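PDB 3FDH: SusD homolog from Bacteroides thetaiotaomicron VPI-5482, which probably binds glycans at the outer membrane as a SusD/RagB-family lipoprotein. Local coordinates for residues Y158-I169 and A198-L209. Numbering follows the deposited sequence.
Sequences YTQIISYLDDAI and AYGLKARYTMRL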
# COMPACT_ATOMS: atom_id res chain seq x y z
N TYR A 158 -8.16 12.67 10.02
CA TYR A 158 -7.48 11.71 10.91
C TYR A 158 -8.19 11.54 12.25
O TYR A 158 -8.25 10.43 12.81
CB TYR A 158 -5.97 11.96 11.06
CG TYR A 158 -5.20 11.05 10.10
CD1 TYR A 158 -4.93 11.42 8.81
CD2 TYR A 158 -4.85 9.79 10.47
CE1 TYR A 158 -4.28 10.58 7.94
CE2 TYR A 158 -4.24 8.92 9.61
CZ TYR A 158 -3.94 9.33 8.34
OH TYR A 158 -3.29 8.46 7.50
N THR A 159 -8.78 12.61 12.76
CA THR A 159 -9.54 12.50 13.98
C THR A 159 -10.71 11.53 13.74
O THR A 159 -11.04 10.72 14.58
CB THR A 159 -10.08 13.84 14.45
OG1 THR A 159 -8.97 14.67 14.83
CG2 THR A 159 -11.01 13.65 15.65
N GLN A 160 -11.30 11.62 12.55
CA GLN A 160 -12.44 10.77 12.18
C GLN A 160 -12.01 9.35 12.00
O GLN A 160 -12.69 8.40 12.37
CB GLN A 160 -13.14 11.28 10.91
CG GLN A 160 -13.77 12.63 11.10
CD GLN A 160 -14.29 13.25 9.79
OE1 GLN A 160 -15.29 12.80 9.22
NE2 GLN A 160 -13.65 14.34 9.37
N ILE A 161 -10.80 9.20 11.49
CA ILE A 161 -10.22 7.88 11.26
C ILE A 161 -10.04 7.13 12.57
O ILE A 161 -10.47 5.97 12.74
CB ILE A 161 -8.88 8.00 10.52
CG1 ILE A 161 -9.15 8.45 9.08
CG2 ILE A 161 -8.13 6.69 10.53
CD1 ILE A 161 -7.90 8.92 8.32
N ILE A 162 -9.42 7.81 13.52
CA ILE A 162 -9.16 7.17 14.83
C ILE A 162 -10.47 6.86 15.57
O ILE A 162 -10.64 5.82 16.24
CB ILE A 162 -8.26 8.02 15.71
CG1 ILE A 162 -6.92 8.19 15.01
CG2 ILE A 162 -8.10 7.38 17.10
CD1 ILE A 162 -6.25 6.87 14.77
N SER A 163 -11.41 7.75 15.38
CA SER A 163 -12.72 7.62 16.00
C SER A 163 -13.44 6.40 15.46
O SER A 163 -14.05 5.63 16.21
CB SER A 163 -13.52 8.90 15.77
OG SER A 163 -14.82 8.80 16.32
N TYR A 164 -13.35 6.20 14.16
CA TYR A 164 -13.92 5.02 13.54
C TYR A 164 -13.31 3.74 14.10
O TYR A 164 -13.99 2.74 14.34
CB TYR A 164 -13.81 5.01 12.02
CG TYR A 164 -14.94 5.73 11.30
CD1 TYR A 164 -16.25 5.49 11.61
CD2 TYR A 164 -14.67 6.59 10.24
CE1 TYR A 164 -17.27 6.13 10.94
CE2 TYR A 164 -15.69 7.24 9.55
CZ TYR A 164 -16.98 7.01 9.90
OH TYR A 164 -18.00 7.66 9.22
N LEU A 165 -12.00 3.79 14.32
CA LEU A 165 -11.26 2.61 14.79
C LEU A 165 -11.64 2.32 16.24
O LEU A 165 -11.85 1.18 16.63
CB LEU A 165 -9.74 2.77 14.63
CG LEU A 165 -9.24 2.74 13.17
CD1 LEU A 165 -7.74 3.02 13.06
CD2 LEU A 165 -9.61 1.38 12.52
N ASP A 166 -11.81 3.38 17.00
CA ASP A 166 -12.20 3.19 18.41
C ASP A 166 -13.59 2.60 18.47
O ASP A 166 -13.88 1.70 19.27
CB ASP A 166 -12.10 4.49 19.19
CG ASP A 166 -10.67 4.90 19.46
OD1 ASP A 166 -9.76 4.03 19.45
OD2 ASP A 166 -10.48 6.10 19.70
N ASP A 167 -14.46 3.08 17.59
CA ASP A 167 -15.85 2.58 17.53
C ASP A 167 -15.79 1.11 17.19
O ASP A 167 -16.45 0.28 17.79
CB ASP A 167 -16.66 3.28 16.46
CG ASP A 167 -17.01 4.71 16.80
OD1 ASP A 167 -16.83 5.12 17.97
OD2 ASP A 167 -17.48 5.44 15.90
N ALA A 168 -15.00 0.84 16.17
CA ALA A 168 -14.79 -0.54 15.70
C ALA A 168 -14.31 -1.47 16.81
O ALA A 168 -14.80 -2.61 16.97
CB ALA A 168 -13.79 -0.56 14.54
N ILE A 169 -13.32 -1.01 17.55
CA ILE A 169 -12.72 -1.83 18.62
C ILE A 169 -13.76 -2.26 19.63
O ILE A 169 -13.75 -3.39 20.12
CB ILE A 169 -11.53 -1.09 19.30
CG1 ILE A 169 -10.34 -1.03 18.32
CG2 ILE A 169 -11.15 -1.77 20.63
CD1 ILE A 169 -9.25 -0.05 18.72
N ALA A 198 -7.74 -3.77 13.38
CA ALA A 198 -8.02 -2.38 13.84
C ALA A 198 -6.82 -1.80 14.61
O ALA A 198 -6.44 -0.65 14.44
CB ALA A 198 -9.28 -2.33 14.71
N TYR A 199 -6.21 -2.61 15.47
CA TYR A 199 -5.04 -2.16 16.25
C TYR A 199 -3.85 -1.95 15.37
O TYR A 199 -3.01 -1.10 15.62
CB TYR A 199 -4.67 -3.13 17.39
CG TYR A 199 -5.50 -2.87 18.61
CD1 TYR A 199 -5.32 -1.71 19.36
CD2 TYR A 199 -6.47 -3.77 19.02
CE1 TYR A 199 -6.08 -1.44 20.46
CE2 TYR A 199 -7.24 -3.52 20.15
CZ TYR A 199 -7.04 -2.36 20.85
OH TYR A 199 -7.81 -2.13 21.97
N GLY A 200 -3.78 -2.76 14.32
CA GLY A 200 -2.67 -2.67 13.37
C GLY A 200 -2.77 -1.36 12.68
O GLY A 200 -1.74 -0.66 12.49
N LEU A 201 -4.02 -0.97 12.39
CA LEU A 201 -4.25 0.33 11.69
C LEU A 201 -3.96 1.51 12.62
O LEU A 201 -3.43 2.55 12.22
CB LEU A 201 -5.66 0.40 11.09
CG LEU A 201 -5.96 -0.51 9.89
CD1 LEU A 201 -7.45 -0.40 9.52
CD2 LEU A 201 -5.07 -0.16 8.71
N LYS A 202 -4.29 1.34 13.90
CA LYS A 202 -3.95 2.35 14.87
C LYS A 202 -2.44 2.55 14.92
O LYS A 202 -1.95 3.64 15.09
CB LYS A 202 -4.50 2.05 16.28
CG LYS A 202 -6.02 2.33 16.35
CD LYS A 202 -6.61 2.37 17.75
CE LYS A 202 -6.30 3.66 18.42
NZ LYS A 202 -7.02 3.83 19.69
N ALA A 203 -1.70 1.49 14.74
CA ALA A 203 -0.24 1.60 14.74
C ALA A 203 0.19 2.36 13.49
O ALA A 203 0.96 3.33 13.54
CB ALA A 203 0.42 0.25 14.81
N ARG A 204 -0.33 1.93 12.34
CA ARG A 204 0.04 2.56 11.06
C ARG A 204 -0.22 4.05 11.10
O ARG A 204 0.60 4.88 10.69
CB ARG A 204 -0.76 1.95 9.90
CG ARG A 204 -0.65 2.73 8.58
CD ARG A 204 -1.59 2.14 7.50
NE ARG A 204 -1.10 0.92 6.84
CZ ARG A 204 -1.72 0.35 5.81
NH1 ARG A 204 -2.85 0.87 5.35
NH2 ARG A 204 -1.21 -0.69 5.21
N TYR A 205 -1.37 4.39 11.63
CA TYR A 205 -1.85 5.80 11.59
C TYR A 205 -1.22 6.66 12.67
O TYR A 205 -1.06 7.86 12.50
CB TYR A 205 -3.37 5.90 11.65
CG TYR A 205 -4.08 5.15 10.54
CD1 TYR A 205 -3.62 5.16 9.22
CD2 TYR A 205 -5.27 4.47 10.79
CE1 TYR A 205 -4.29 4.47 8.22
CE2 TYR A 205 -5.96 3.79 9.79
CZ TYR A 205 -5.47 3.78 8.52
OH TYR A 205 -6.18 3.07 7.57
N THR A 206 -0.83 6.03 13.77
CA THR A 206 -0.11 6.74 14.83
C THR A 206 1.26 7.16 14.29
O THR A 206 1.69 8.32 14.42
CB THR A 206 -0.01 5.92 16.13
OG1 THR A 206 -1.35 5.68 16.62
CG2 THR A 206 0.82 6.68 17.20
N MSE A 207 1.94 6.21 13.67
CA MSE A 207 3.27 6.52 13.11
C MSE A 207 3.12 7.52 11.98
O MSE A 207 3.98 8.38 11.77
CB MSE A 207 3.98 5.25 12.64
CG MSE A 207 5.40 5.54 12.22
SE MSE A 207 6.54 5.95 13.68
CE MSE A 207 6.64 4.12 14.10
N ARG A 208 2.01 7.43 11.25
CA ARG A 208 1.81 8.35 10.11
C ARG A 208 1.91 9.81 10.49
O ARG A 208 2.45 10.65 9.74
CB ARG A 208 0.44 8.13 9.47
CG ARG A 208 0.20 9.05 8.28
CD ARG A 208 0.71 8.42 6.98
NE ARG A 208 -0.30 7.46 6.51
CZ ARG A 208 -0.14 6.15 6.38
NH1 ARG A 208 1.02 5.57 6.60
NH2 ARG A 208 -1.14 5.42 5.94
N LEU A 209 1.38 10.13 11.68
CA LEU A 209 1.25 11.54 12.11
C LEU A 209 2.34 12.03 13.05
O LEU A 209 2.25 13.09 13.64
CB LEU A 209 -0.08 11.75 12.80
CG LEU A 209 -1.37 11.34 12.10
CD1 LEU A 209 -2.54 11.91 12.90
CD2 LEU A 209 -1.43 11.79 10.67
O HOH W 1 -8.15 6.93 20.76
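The ring of Tyr158 lies between two aliphatic groups. Leu209 CD2 sits over the centre of one face, in a CH-pi contact 3.8 Å from the ring centroid. Ile161 CD1, from the next turn of the same helix, covers the centre of the opposite face. Tyr205 CB meets the edge in plane, 3.7 Å from Tyr158 CE2. The same edge points at the face of Tyr205 in an offset edge-to-face pair, with the planes at 76°. Leu165 CD1 lies at the edge of the Tyr205 ring, and Ile161 CG2 comes obliquely to within 3.6 Å of Tyr205 CD2. At the other end of the contact, Ile169 CD1 lies over one face of Tyr199, displaced from its centre.

Segments 158-169 and 198-208 run antiparallel, their local axes 10.0 Å apart at closest and 158° between N-to-C directions. They belong to helices 154-171 and 191-208 of the helix-rich SusD-like fold. The packing is knobs-into-holes. Leu165 fits among Ala198, Leu201, Lys202 and Tyr205. Lys202 fits among Ile162, Leu165, Asp166 and Ile169. Helix 106-127 adjoins the buried side, where Ile161 touches Cys120 and Tyr205 touches Ala121.

Lys202 and Leu165 lie alongside each other, pointing opposite ways, with Lys202 CG 3.8 Å from Leu165 CD1. The bend in the lysine chain at chi3 (77°) carries NZ round to Asp166. Lys202 NZ donates to the syn lone pair of Asp166 OD1 at 2.8 Å, forming a salt bridge. A water donates to Asp166 OD2 and accepts a weak bond from Lys202 NZ.

Tyr158 OH hydrogen-bonds to Asp125, which also pairs with Arg208; Glu433 is a second acid on that guanidinium. With an alanine at Tyr158, Ile161 and Leu209 would probably be left facing a gap, and Asp125 would probably lose its hydroxyl partner.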